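Local coordinates for superoxide dismutase (Anaplasma phagocytophilum, PDB 3JS4), which probably destroys superoxide radicals, converting them to oxygen and hydrogen peroxide by successive reduction and oxidation of iron in its active site, at residues G48-Y53 and W99-Y104; K80-G85 and A90-A95; E132-A137 and L212-V217; D171-L174 and G178-P181. One frame throughout, in Å; residues are numbered along the deposited sequence.

Contact 1: G48-Y53 and W99-Y104; sequences GHHKTY and WNHDFY. With FE (Fe (III) ion), chain E.
NE2 of His-101 binds the iron(III) ion at 2.2 Å, and the same side chain meets two residues of helix 39-60, His-50 through its CB and Tyr-53 through its ring. At the base of the side chain, CB of His-101 sits over the centre of one face of the His-50 ring, a CH-pi contact 3.5 Å from the centroid and nearly on the ring normal. A first torsion of -167° swings the His-50 ring across between the helices, face toward His-101. OD1 of Asp-102 meets the edge of the same ring in its plane, 3.1 Å from CE1 of His-50, while ND1 of His-50 is hydrogen-bonded to the indole NE1 of Trp-105.

This is the helix pair of the N-terminal domain of iron/manganese superoxide dismutases. Segments 48-53 and 99-104 run at 138° to each other, their axes coming within 10.3 Å. Helix 39-60 supplies His-45 to the iron and helix 89-106 supplies His-101; Asp-186, His-190 and a water 2.2 Å from the metal complete the five ligands.

Tyr-53 approaches His-101 at a slant, its CE2 lying 3.6 Å from CE1 of His-101 and the two ring planes 36° apart. Gln-97, one turn before His-101 in the same helix, serves both rings: its carbonyl oxygen is hydrogen-bonded to ND1 of His-101, which is thus gripped at both nitrogens and restrained in its rotation, and its side-chain NE2 to the hydroxyl of Tyr-53.

Contact 2: K80-G85 and A90-A95; sequences KAHNSG and AIFNNA
The ring of Phe-92 takes the CD2 corner of His-82 over the centre of one face, 3.6 Å above its plane. With the planes 66° apart and the centroids separated by 4.8 Å, this is a T-shaped pair in which imidazole supplies the edge and phenyl the face. It joins two consecutive helices, 74-83 and 89-106, which a short connection folds against each other within the alpha-hairpin domain. Similar first torsions (-165° for His-82, 160° for Phe-92) carry the two rings the same way, and the side chains run alongside each other. Behind the imidazole, CB of His-82 lies 3.9 Å from CD1 of Phe-92, near the rim of the phenyl ring. His-82 is at the exposed border of the contact, whereas Phe-92 is buried and also touches Asp-171 and Val-78.

Nearer the backbones the helices come close, with Ala-81 and Phe-92 only 5.0 Å apart at their CA atoms. The small methyl of Ala-81 makes this possible. It points at helix 89-106 and rests among three groups there: CB of Ala-81 is 3.8 Å from CG2 of Ile-91, the isoleucine branch that faces helix 74-83, and 3.7 Å from CB of Phe-92. Its nearest neighbour is a main-chain atom, for CB of Ala-81 comes to 3.6 Å from the backbone N of Phe-92.

Contact 3: E132-A137 and L212-V217; sequences EGFNNA and LNWDFV
A small, buried, wholly apolar contact joins helix 131-144 to the loop and first turn leading into helix 214-223, where the rim of Phe-134 meets Leu-212 and Trp-214, which also touch each other. The phenyl arrives from one side and the other two side chains from the opposite one. CE2 of Phe-134 lies 3.6 Å from CH2 of Trp-214, at the far end of the six-membered ring. The two rings meet obliquely, with centroids 5.5 Å apart and planes at 55°. CD2 of Leu-212 touches the phenyl edge near its plane, 4.0 Å from CE2 of Phe-134. It also lies over one face of Trp-214, 3.6 Å above the indole plane and displaced toward its rim; the same methyl thus touches both rings.

In the C-terminal alpha/beta domain of the superoxide dismutase fold, this packing links helices that have the antiparallel sheet and helices 193-196 and 200-211 between them in the sequence. Phe-128, Phe-138 and Leu-208 surround Phe-134 further, while Leu-212 also packs on Ala-183 of strand 179-186.

Trp-214 stands at the first turn of its helix with CG beside the backbone N (chi1 -73°), and its NE1 is hydrogen-bonded to the carbonyl oxygen of Gly-114, which satisfies NE1 and helps hold the indole in place. Just before it, Asn-213 is the N-cap: its OD1 accepts weak bonds from the backbone N atoms of Asp-215, at 3.0 Å, and Phe-216.

Contact 4: D171-L174 and G178-P181; sequences DSPL and GQLP. With NA (sodium ion), chain F.
The chain doubles back so that a short 3-10 segment beginning at Pro-173 lies beside the first residues of strand 179-186, with CA atoms of Pro-173 and Gln-179 5.9 Å apart. Pro-173 is the apolar centre. Its CB is 3.5 Å from NE2 of Gln-179 on one hand and 4.0 Å from CD of Pro-181 on the other, and its CG also touches CB of Pro-181. The amide of Gln-179 gets there on a chain stretched out from CA (chi1 -161°, chi2 177°). Between these two proline-facing residues, the CB of Leu-180 points away, the alternation expected of a strand.

This turn leads into an outermost strand of the antiparallel sheet in the C-terminal domain, and a sodium ion sits in it. Backbone oxygens do the protein's part: Pro-173 O binds the ion at 2.4 Å and Gln-179 O at 2.5 Å, and Thr-176 O, from the residues between, adds a third. Two waters, each 2.3 Å from the sodium, complete the five ligands. One of them accepts a hydrogen bond from the backbone N of Gln-179 at 3.1 Å; Gln-179 thus binds the ion through O and positions one of its waters through N.

Ahead of the proline, Ser-172 forms an ST turn, its OG accepting from the backbone N of Leu-174 at 3.2 Å with an N-H...O angle of 144°. Trp-152 and Val-154 of the neighbouring strand pack against Pro-173.

Along the chain, contact 2 falls within the span between the two segments of contact 1, and contact 4 likewise within that of contact 3. Contacts 1 and 2 lie in the alpha-hairpin domain and share helix 89-106, their centres about 16 Å apart. Contacts 3 and 4 belong to the C-terminal domain, with centres about 17 Å apart. Contacts 2 and 3 lie on opposite sides of the chain's centre, about 30 Å between centres. Helix 89-106 also joins the domains: Trp-99, Asn-100 and Phe-103 pack on contact 4, and Phe-103 meets Phe-216 of contact 3. The iron takes ligands from both domains and sits where they meet, whereas the sodium is held within the C-terminal domain alone.

Contact 1: G48-Y53 and W99-Y104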
loop_
_atom_site.group_PDB
_atom_site.type_symbol
_atom_site.label_atom_id
_atom_site.label_comp_id
_atom_site.label_asym_id
_atom_site.label_seq_id
_atom_site.Cartn_x
_atom_site.Cartn_y
_atom_site.Cartn_z
ATOM N N GLY A 48 -11.436 -4.400 -11.424
ATOM C CA GLY A 48 -11.269 -5.854 -11.515
ATOM C C GLY A 48 -10.808 -6.418 -10.170
ATOM O O GLY A 48 -11.596 -7.041 -9.456
ATOM N N HIS A 49 -9.522 -6.246 -9.850
ATOM C CA HIS A 49 -8.940 -6.885 -8.638
ATOM C C HIS A 49 -9.499 -6.308 -7.336
ATOM O O HIS A 49 -9.973 -7.048 -6.487
ATOM C CB HIS A 49 -7.409 -6.777 -8.630
ATOM C CG HIS A 49 -6.737 -7.531 -9.736
ATOM N ND1 HIS A 49 -6.223 -8.801 -9.566
ATOM C CD2 HIS A 49 -6.510 -7.199 -11.029
ATOM C CE1 HIS A 49 -5.673 -9.205 -10.694
ATOM N NE2 HIS A 49 -5.841 -8.258 -11.603
ATOM N N HIS A 50 -9.439 -4.987 -7.181
ATOM C CA HIS A 50 -9.866 -4.350 -5.930
ATOM C C HIS A 50 -11.375 -4.563 -5.690
ATOM O O HIS A 50 -11.792 -4.953 -4.582
ATOM C CB HIS A 50 -9.511 -2.861 -5.984
ATOM C CG HIS A 50 -9.604 -2.141 -4.674
ATOM N ND1 HIS A 50 -9.244 -0.815 -4.541
ATOM C CD2 HIS A 50 -10.057 -2.532 -3.457
ATOM C CE1 HIS A 50 -9.448 -0.428 -3.295
ATOM N NE2 HIS A 50 -9.939 -1.449 -2.617
ATOM N N LYS A 51 -12.188 -4.332 -6.731
ATOM C CA LYS A 51 -13.634 -4.597 -6.644
ATOM C C LYS A 51 -13.926 -6.063 -6.222
ATOM O O LYS A 51 -14.841 -6.323 -5.409
ATOM C CB LYS A 51 -14.317 -4.325 -7.977
ATOM C CG LYS A 51 -15.845 -4.360 -7.881
ATOM C CD LYS A 51 -16.494 -4.908 -9.111
ATOM C CE LYS A 51 -18.032 -4.824 -8.992
ATOM N NZ LYS A 51 -18.563 -5.746 -7.958
ATOM N N THR A 52 -13.182 -7.010 -6.801
ATOM C CA THR A 52 -13.427 -8.427 -6.497
ATOM C C THR A 52 -13.155 -8.763 -5.017
ATOM O O THR A 52 -13.914 -9.518 -4.400
ATOM C CB THR A 52 -12.681 -9.350 -7.473
ATOM O OG1 THR A 52 -13.171 -9.076 -8.797
ATOM C CG2 THR A 52 -12.922 -10.842 -7.129
ATOM N N TYR A 53 -12.119 -8.173 -4.431
ATOM C CA TYR A 53 -11.854 -8.355 -2.992
ATOM C C TYR A 53 -13.020 -7.902 -2.118
ATOM O O TYR A 53 -13.392 -8.569 -1.125
ATOM C CB TYR A 53 -10.586 -7.597 -2.584
ATOM C CG TYR A 53 -9.320 -8.217 -3.083
ATOM C CD1 TYR A 53 -9.017 -9.528 -2.766
ATOM C CD2 TYR A 53 -8.384 -7.477 -3.846
ATOM C CE1 TYR A 53 -7.830 -10.133 -3.212
ATOM C CE2 TYR A 53 -7.190 -8.079 -4.293
ATOM C CZ TYR A 53 -6.936 -9.410 -3.949
ATOM O OH TYR A 53 -5.784 -10.066 -4.322
ATOM N N TRP A 99 -7.846 -3.183 2.303
ATOM C CA TRP A 99 -7.127 -2.152 3.075
ATOM C C TRP A 99 -5.840 -1.748 2.338
ATOM O O TRP A 99 -5.553 -0.557 2.185
ATOM C CB TRP A 99 -6.796 -2.664 4.502
ATOM C CG TRP A 99 -6.283 -1.534 5.429
ATOM C CD1 TRP A 99 -7.022 -0.835 6.368
ATOM C CD2 TRP A 99 -4.948 -0.990 5.487
ATOM N NE1 TRP A 99 -6.230 0.108 6.986
ATOM C CE2 TRP A 99 -4.956 0.037 6.468
ATOM C CE3 TRP A 99 -3.743 -1.274 4.806
ATOM C CZ2 TRP A 99 -3.805 0.788 6.787
ATOM C CZ3 TRP A 99 -2.595 -0.521 5.121
ATOM C CH2 TRP A 99 -2.641 0.495 6.120
ATOM N N ASN A 100 -5.062 -2.730 1.881
ATOM C CA ASN A 100 -3.818 -2.445 1.155
ATOM C C ASN A 100 -4.021 -1.638 -0.137
ATOM O O ASN A 100 -3.244 -0.735 -0.446
ATOM C CB ASN A 100 -3.112 -3.741 0.764
ATOM C CG ASN A 100 -2.644 -4.551 1.968
ATOM O OD1 ASN A 100 -2.484 -4.021 3.059
ATOM N ND2 ASN A 100 -2.407 -5.850 1.749
ATOM N N HIS A 101 -5.012 -2.015 -0.930
ATOM C CA HIS A 101 -5.302 -1.272 -2.165
ATOM C C HIS A 101 -5.787 0.155 -1.867
ATOM O O HIS A 101 -5.383 1.097 -2.553
ATOM C CB HIS A 101 -6.302 -2.036 -3.055
ATOM C CG HIS A 101 -5.679 -3.195 -3.771
ATOM N ND1 HIS A 101 -5.530 -4.437 -3.180
ATOM C CD2 HIS A 101 -5.101 -3.286 -4.996
ATOM C CE1 HIS A 101 -4.935 -5.256 -4.035
ATOM N NE2 HIS A 101 -4.638 -4.578 -5.133
ATOM N N ASP A 102 -6.622 0.326 -0.839
ATOM C CA ASP A 102 -7.078 1.677 -0.474
ATOM C C ASP A 102 -5.817 2.515 -0.183
ATOM O O ASP A 102 -5.703 3.664 -0.627
ATOM C CB ASP A 102 -7.992 1.697 0.779
ATOM C CG ASP A 102 -9.420 1.172 0.533
ATOM O OD1 ASP A 102 -9.882 1.014 -0.618
ATOM O OD2 ASP A 102 -10.113 0.923 1.547
ATOM N N PHE A 103 -4.878 1.937 0.562
ATOM C CA PHE A 103 -3.652 2.636 0.962
ATOM C C PHE A 103 -2.794 2.946 -0.265
ATOM O O PHE A 103 -2.185 4.028 -0.368
ATOM C CB PHE A 103 -2.835 1.751 1.924
ATOM C CG PHE A 103 -1.949 2.533 2.876
ATOM C CD1 PHE A 103 -2.508 3.278 3.905
ATOM C CD2 PHE A 103 -0.562 2.507 2.746
ATOM C CE1 PHE A 103 -1.701 4.009 4.787
ATOM C CE2 PHE A 103 0.251 3.213 3.619
ATOM C CZ PHE A 103 -0.320 3.960 4.659
ATOM N N TYR A 104 -2.746 1.987 -1.195
ATOM C CA TYR A 104 -1.948 2.128 -2.415
ATOM C C TYR A 104 -2.450 3.310 -3.241
ATOM O O TYR A 104 -1.643 4.102 -3.748
ATOM C CB TYR A 104 -2.084 0.842 -3.224
ATOM C CG TYR A 104 -1.469 0.790 -4.598
ATOM C CD1 TYR A 104 -0.108 1.041 -4.801
ATOM C CD2 TYR A 104 -2.245 0.396 -5.702
ATOM C CE1 TYR A 104 0.459 0.932 -6.072
ATOM C CE2 TYR A 104 -1.691 0.269 -6.966
ATOM C CZ TYR A 104 -0.344 0.529 -7.148
ATOM O OH TYR A 104 0.183 0.423 -8.399
HETATM FE FE FE E . -3.063 -5.212 -6.541
HETATM O O HOH W 1 -2.379 -6.713 -5.011
#

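Contact 2: K80-G85 and A90-A95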
loop_
_atom_site.group_PDB
_atom_site.type_symbol
_atom_site.label_atom_id
_atom_site.label_comp_id
_atom_site.label_asym_id
_atom_site.label_seq_id
_atom_site.Cartn_x
_atom_site.Cartn_y
_atom_site.Cartn_z
ATOM N N LYS A 80 -7.853 -9.245 13.643
ATOM C CA LYS A 80 -8.639 -10.333 14.249
ATOM C C LYS A 80 -8.673 -11.620 13.406
ATOM O O LYS A 80 -8.488 -12.729 13.933
ATOM C CB LYS A 80 -10.057 -9.841 14.566
ATOM C CG LYS A 80 -10.155 -9.131 15.930
ATOM C CD LYS A 80 -11.318 -8.140 15.970
ATOM C CE LYS A 80 -11.304 -7.308 17.261
ATOM N NZ LYS A 80 -12.399 -6.310 17.246
ATOM N N ALA A 81 -8.878 -11.470 12.097
ATOM C CA ALA A 81 -8.906 -12.611 11.193
ATOM C C ALA A 81 -7.549 -13.290 11.149
ATOM O O ALA A 81 -7.475 -14.520 11.162
ATOM C CB ALA A 81 -9.330 -12.175 9.792
ATOM N N HIS A 82 -6.478 -12.500 11.099
ATOM C CA HIS A 82 -5.135 -13.066 11.098
ATOM C C HIS A 82 -4.909 -13.883 12.382
ATOM O O HIS A 82 -4.409 -15.013 12.317
ATOM C CB HIS A 82 -4.060 -11.964 10.932
ATOM C CG HIS A 82 -2.703 -12.486 10.569
ATOM N ND1 HIS A 82 -1.714 -12.711 11.504
ATOM C CD2 HIS A 82 -2.183 -12.859 9.375
ATOM C CE1 HIS A 82 -0.635 -13.189 10.903
ATOM N NE2 HIS A 82 -0.893 -13.282 9.607
ATOM N N ASN A 83 -5.281 -13.327 13.538
ATOM C CA ASN A 83 -5.082 -14.017 14.816
ATOM C C ASN A 83 -5.863 -15.339 14.884
ATOM O O ASN A 83 -5.472 -16.245 15.617
ATOM C CB ASN A 83 -5.472 -13.124 16.004
ATOM C CG ASN A 83 -4.439 -12.014 16.296
ATOM O OD1 ASN A 83 -3.284 -12.050 15.832
ATOM N ND2 ASN A 83 -4.856 -11.033 17.084
ATOM N N SER A 84 -6.951 -15.445 14.112
ATOM C CA SER A 84 -7.787 -16.649 14.118
ATOM C C SER A 84 -7.153 -17.867 13.443
ATOM O O SER A 84 -7.657 -18.984 13.593
ATOM C CB SER A 84 -9.122 -16.370 13.443
ATOM O OG SER A 84 -9.911 -15.548 14.275
ATOM N N GLY A 85 -6.086 -17.666 12.676
ATOM C CA GLY A 85 -5.464 -18.785 11.949
ATOM C C GLY A 85 -6.371 -19.290 10.814
ATOM O O GLY A 85 -6.922 -18.482 10.044
ATOM N N ALA A 90 -9.216 -16.745 4.831
ATOM C CA ALA A 90 -9.839 -16.152 3.643
ATOM C C ALA A 90 -10.334 -14.735 3.952
ATOM O O ALA A 90 -10.176 -13.825 3.153
ATOM C CB ALA A 90 -10.978 -17.058 3.102
ATOM N N ILE A 91 -10.928 -14.543 5.124
ATOM C CA ILE A 91 -11.378 -13.222 5.528
ATOM C C ILE A 91 -10.176 -12.274 5.640
ATOM O O ILE A 91 -10.226 -11.152 5.152
ATOM C CB ILE A 91 -12.197 -13.270 6.834
ATOM C CG1 ILE A 91 -13.604 -13.838 6.543
ATOM C CG2 ILE A 91 -12.307 -11.882 7.433
ATOM C CD1 ILE A 91 -14.425 -14.214 7.812
ATOM N N PHE A 92 -9.099 -12.740 6.270
ATOM C CA PHE A 92 -7.871 -11.958 6.341
ATOM C C PHE A 92 -7.342 -11.563 4.958
ATOM O O PHE A 92 -7.089 -10.381 4.698
ATOM C CB PHE A 92 -6.776 -12.690 7.125
ATOM C CG PHE A 92 -5.390 -12.178 6.823
ATOM C CD1 PHE A 92 -4.984 -10.937 7.304
ATOM C CD2 PHE A 92 -4.516 -12.920 6.011
ATOM C CE1 PHE A 92 -3.702 -10.436 7.011
ATOM C CE2 PHE A 92 -3.223 -12.433 5.695
ATOM C CZ PHE A 92 -2.815 -11.181 6.194
ATOM N N ASN A 93 -7.156 -12.548 4.083
ATOM C CA ASN A 93 -6.644 -12.269 2.735
ATOM C C ASN A 93 -7.453 -11.163 2.036
ATOM O O ASN A 93 -6.873 -10.254 1.425
ATOM C CB ASN A 93 -6.688 -13.531 1.863
ATOM C CG ASN A 93 -5.675 -14.590 2.281
ATOM O OD1 ASN A 93 -4.662 -14.298 2.931
ATOM N ND2 ASN A 93 -5.929 -15.832 1.858
ATOM N N ASN A 94 -8.789 -11.260 2.087
ATOM C CA ASN A 94 -9.635 -10.281 1.389
ATOM C C ASN A 94 -9.719 -8.899 2.043
ATOM O O ASN A 94 -9.589 -7.881 1.333
ATOM C CB ASN A 94 -11.036 -10.851 1.059
ATOM C CG ASN A 94 -10.957 -11.950 0.006
ATOM O OD1 ASN A 94 -10.952 -11.675 -1.196
ATOM N ND2 ASN A 94 -10.826 -13.207 0.463
ATOM N N ALA A 95 -9.927 -8.870 3.368
ATOM C CA ALA A 95 -9.937 -7.606 4.125
ATOM C C ALA A 95 -8.605 -6.883 3.981
ATOM O O ALA A 95 -8.571 -5.678 3.734
ATOM C CB ALA A 95 -10.227 -7.852 5.607
#

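Contact 3: E132-A137 and L212-V217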
loop_
_atom_site.group_PDB
_atom_site.type_symbol
_atom_site.label_atom_id
_atom_site.label_comp_id
_atom_site.label_asym_id
_atom_site.label_seq_id
_atom_site.Cartn_x
_atom_site.Cartn_y
_atom_site.Cartn_z
ATOM N N GLU A 132 18.743 9.875 -2.755
ATOM C CA GLU A 132 19.184 8.763 -3.601
ATOM C C GLU A 132 19.270 7.447 -2.784
ATOM O O GLU A 132 18.879 6.384 -3.278
ATOM C CB GLU A 132 20.491 9.117 -4.339
ATOM C CG GLU A 132 21.012 8.036 -5.291
ATOM C CD GLU A 132 22.338 8.412 -5.982
ATOM O OE1 GLU A 132 23.037 9.348 -5.528
ATOM O OE2 GLU A 132 22.679 7.763 -6.999
ATOM N N GLY A 133 19.722 7.539 -1.532
ATOM C CA GLY A 133 19.709 6.398 -0.586
ATOM C C GLY A 133 18.308 5.820 -0.358
ATOM O O GLY A 133 18.124 4.594 -0.297
ATOM N N PHE A 134 17.315 6.698 -0.220
ATOM C CA PHE A 134 15.947 6.242 -0.159
ATOM C C PHE A 134 15.519 5.521 -1.459
ATOM O O PHE A 134 15.006 4.388 -1.403
ATOM C CB PHE A 134 14.968 7.384 0.182
ATOM C CG PHE A 134 13.536 7.044 -0.123
ATOM C CD1 PHE A 134 12.841 6.122 0.667
ATOM C CD2 PHE A 134 12.889 7.616 -1.212
ATOM C CE1 PHE A 134 11.522 5.778 0.371
ATOM C CE2 PHE A 134 11.577 7.275 -1.512
ATOM C CZ PHE A 134 10.886 6.373 -0.719
ATOM N N ASN A 135 15.739 6.158 -2.612
ATOM C CA ASN A 135 15.362 5.545 -3.897
ATOM C C ASN A 135 15.985 4.156 -4.026
ATOM O O ASN A 135 15.325 3.212 -4.448
ATOM C CB ASN A 135 15.784 6.398 -5.090
ATOM C CG ASN A 135 14.986 7.688 -5.211
ATOM O OD1 ASN A 135 13.879 7.826 -4.661
ATOM N ND2 ASN A 135 15.549 8.651 -5.940
ATOM N N ASN A 136 17.260 4.039 -3.641
ATOM C CA ASN A 136 17.953 2.750 -3.717
ATOM C C ASN A 136 17.364 1.686 -2.816
ATOM O O ASN A 136 17.252 0.540 -3.232
ATOM C CB ASN A 136 19.460 2.897 -3.491
ATOM C CG ASN A 136 20.148 3.644 -4.641
ATOM O OD1 ASN A 136 19.577 3.797 -5.733
ATOM N ND2 ASN A 136 21.357 4.129 -4.397
ATOM N N ALA A 137 16.966 2.068 -1.601
ATOM C CA ALA A 137 16.416 1.114 -0.636
ATOM C C ALA A 137 15.033 0.664 -1.106
ATOM O O ALA A 137 14.713 -0.521 -1.064
ATOM C CB ALA A 137 16.329 1.739 0.748
ATOM N N LEU A 212 4.748 8.514 -6.480
ATOM C CA LEU A 212 4.729 8.543 -5.007
ATOM C C LEU A 212 4.148 9.856 -4.486
ATOM O O LEU A 212 4.584 10.929 -4.891
ATOM C CB LEU A 212 6.136 8.356 -4.409
ATOM C CG LEU A 212 6.380 8.404 -2.898
ATOM C CD1 LEU A 212 5.513 7.394 -2.072
ATOM C CD2 LEU A 212 7.874 8.143 -2.644
ATOM N N ASN A 213 3.199 9.758 -3.561
ATOM C CA ASN A 213 2.539 10.928 -3.025
ATOM C C ASN A 213 3.156 11.321 -1.686
ATOM O O ASN A 213 2.815 10.760 -0.628
ATOM C CB ASN A 213 1.047 10.641 -2.865
ATOM C CG ASN A 213 0.238 11.873 -2.486
ATOM O OD1 ASN A 213 0.780 12.946 -2.151
ATOM N ND2 ASN A 213 -1.084 11.727 -2.549
ATOM N N TRP A 214 4.067 12.288 -1.742
ATOM C CA TRP A 214 4.734 12.757 -0.539
ATOM C C TRP A 214 3.780 13.511 0.389
ATOM O O TRP A 214 4.011 13.551 1.587
ATOM C CB TRP A 214 5.920 13.650 -0.888
ATOM C CG TRP A 214 7.124 12.965 -1.443
ATOM C CD1 TRP A 214 7.656 13.136 -2.696
ATOM C CD2 TRP A 214 7.984 12.031 -0.769
ATOM N NE1 TRP A 214 8.790 12.366 -2.844
ATOM C CE2 TRP A 214 9.009 11.669 -1.683
ATOM C CE3 TRP A 214 7.979 11.452 0.510
ATOM C CZ2 TRP A 214 10.017 10.755 -1.361
ATOM C CZ3 TRP A 214 8.988 10.535 0.837
ATOM C CH2 TRP A 214 9.999 10.209 -0.087
ATOM N N ASP A 215 2.724 14.126 -0.152
ATOM C CA ASP A 215 1.730 14.801 0.707
ATOM C C ASP A 215 1.060 13.780 1.634
ATOM O O ASP A 215 0.726 14.092 2.784
ATOM C CB ASP A 215 0.632 15.519 -0.101
ATOM C CG ASP A 215 1.189 16.461 -1.176
ATOM O OD1 ASP A 215 2.333 16.954 -1.017
ATOM O OD2 ASP A 215 0.473 16.698 -2.189
ATOM N N PHE A 216 0.838 12.568 1.121
ATOM C CA PHE A 216 0.234 11.517 1.934
ATOM C C PHE A 216 1.174 11.113 3.085
ATOM O O PHE A 216 0.781 11.132 4.256
ATOM C CB PHE A 216 -0.185 10.321 1.067
ATOM C CG PHE A 216 -0.996 9.276 1.803
ATOM C CD1 PHE A 216 -2.247 9.591 2.341
ATOM C CD2 PHE A 216 -0.512 7.976 1.940
ATOM C CE1 PHE A 216 -3.005 8.618 3.011
ATOM C CE2 PHE A 216 -1.248 7.002 2.598
ATOM C CZ PHE A 216 -2.492 7.310 3.134
ATOM N N VAL A 217 2.413 10.765 2.747
ATOM C CA VAL A 217 3.458 10.438 3.713
ATOM C C VAL A 217 3.577 11.477 4.832
ATOM O O VAL A 217 3.488 11.135 6.024
ATOM C CB VAL A 217 4.819 10.323 2.999
ATOM C CG1 VAL A 217 5.911 9.950 3.990
ATOM C CG2 VAL A 217 4.737 9.302 1.863
#

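Contact 4: D171-L174 and G178-P181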
loop_
_atom_site.group_PDB
_atom_site.type_symbol
_atom_site.label_atom_id
_atom_site.label_comp_id
_atom_site.label_asym_id
_atom_site.label_seq_id
_atom_site.Cartn_x
_atom_site.Cartn_y
_atom_site.Cartn_z
ATOM N N ASP A 171 0.113 -9.533 3.574
ATOM C CA ASP A 171 0.715 -9.044 4.816
ATOM C C ASP A 171 1.007 -7.539 4.709
ATOM O O ASP A 171 1.280 -7.025 3.627
ATOM C CB ASP A 171 2.013 -9.815 5.122
ATOM C CG ASP A 171 1.763 -11.277 5.486
ATOM O OD1 ASP A 171 0.596 -11.720 5.556
ATOM O OD2 ASP A 171 2.748 -12.002 5.694
ATOM N N SER A 172 0.934 -6.847 5.850
ATOM C CA SER A 172 1.154 -5.410 5.912
ATOM C C SER A 172 1.668 -5.040 7.310
ATOM O O SER A 172 1.639 -5.895 8.232
ATOM C CB SER A 172 -0.143 -4.644 5.652
ATOM O OG SER A 172 -0.976 -4.699 6.805
ATOM N N PRO A 173 2.117 -3.773 7.477
ATOM C CA PRO A 173 2.540 -3.278 8.785
ATOM C C PRO A 173 1.449 -3.325 9.855
ATOM O O PRO A 173 1.786 -3.232 11.024
ATOM C CB PRO A 173 2.997 -1.832 8.485
ATOM C CG PRO A 173 3.564 -1.932 7.094
ATOM C CD PRO A 173 2.592 -2.886 6.392
ATOM N N LEU A 174 0.168 -3.491 9.482
ATOM C CA LEU A 174 -0.890 -3.689 10.494
ATOM C C LEU A 174 -0.620 -4.913 11.365
ATOM O O LEU A 174 -1.120 -5.016 12.502
ATOM C CB LEU A 174 -2.281 -3.825 9.850
ATOM C CG LEU A 174 -2.911 -2.620 9.135
ATOM C CD1 LEU A 174 -4.298 -3.003 8.646
ATOM C CD2 LEU A 174 -2.978 -1.351 10.010
ATOM N N GLY A 178 4.634 -1.369 16.446
ATOM C CA GLY A 178 5.686 -0.345 16.381
ATOM C C GLY A 178 6.136 0.050 14.980
ATOM O O GLY A 178 7.235 0.569 14.810
ATOM N N GLN A 179 5.280 -0.174 13.986
ATOM C CA GLN A 179 5.613 0.090 12.600
ATOM C C GLN A 179 4.443 0.809 11.914
ATOM O O GLN A 179 3.416 0.185 11.599
ATOM C CB GLN A 179 5.915 -1.240 11.911
ATOM C CG GLN A 179 6.681 -1.124 10.636
ATOM C CD GLN A 179 7.022 -2.478 10.044
ATOM O OE1 GLN A 179 8.192 -2.884 10.039
ATOM N NE2 GLN A 179 6.009 -3.191 9.547
ATOM N N LEU A 180 4.569 2.122 11.732
ATOM C CA LEU A 180 3.459 2.911 11.202
ATOM C C LEU A 180 3.592 3.026 9.680
ATOM O O LEU A 180 4.577 3.578 9.196
ATOM C CB LEU A 180 3.422 4.304 11.853
ATOM C CG LEU A 180 2.445 5.330 11.267
ATOM C CD1 LEU A 180 1.024 5.138 11.800
ATOM C CD2 LEU A 180 2.930 6.748 11.548
ATOM N N PRO A 181 2.611 2.490 8.923
ATOM C CA PRO A 181 2.733 2.578 7.453
ATOM C C PRO A 181 2.476 3.998 6.968
ATOM O O PRO A 181 1.586 4.677 7.494
ATOM C CB PRO A 181 1.637 1.631 6.934
ATOM C CG PRO A 181 0.641 1.515 8.057
ATOM C CD PRO A 181 1.402 1.750 9.351
HETATM NA NA NA F . 2.000 -1.599 12.745
HETATM O O HOH W 2 2.274 -0.444 14.703
HETATM O O HOH W 3 0.224 -0.221 12.236
#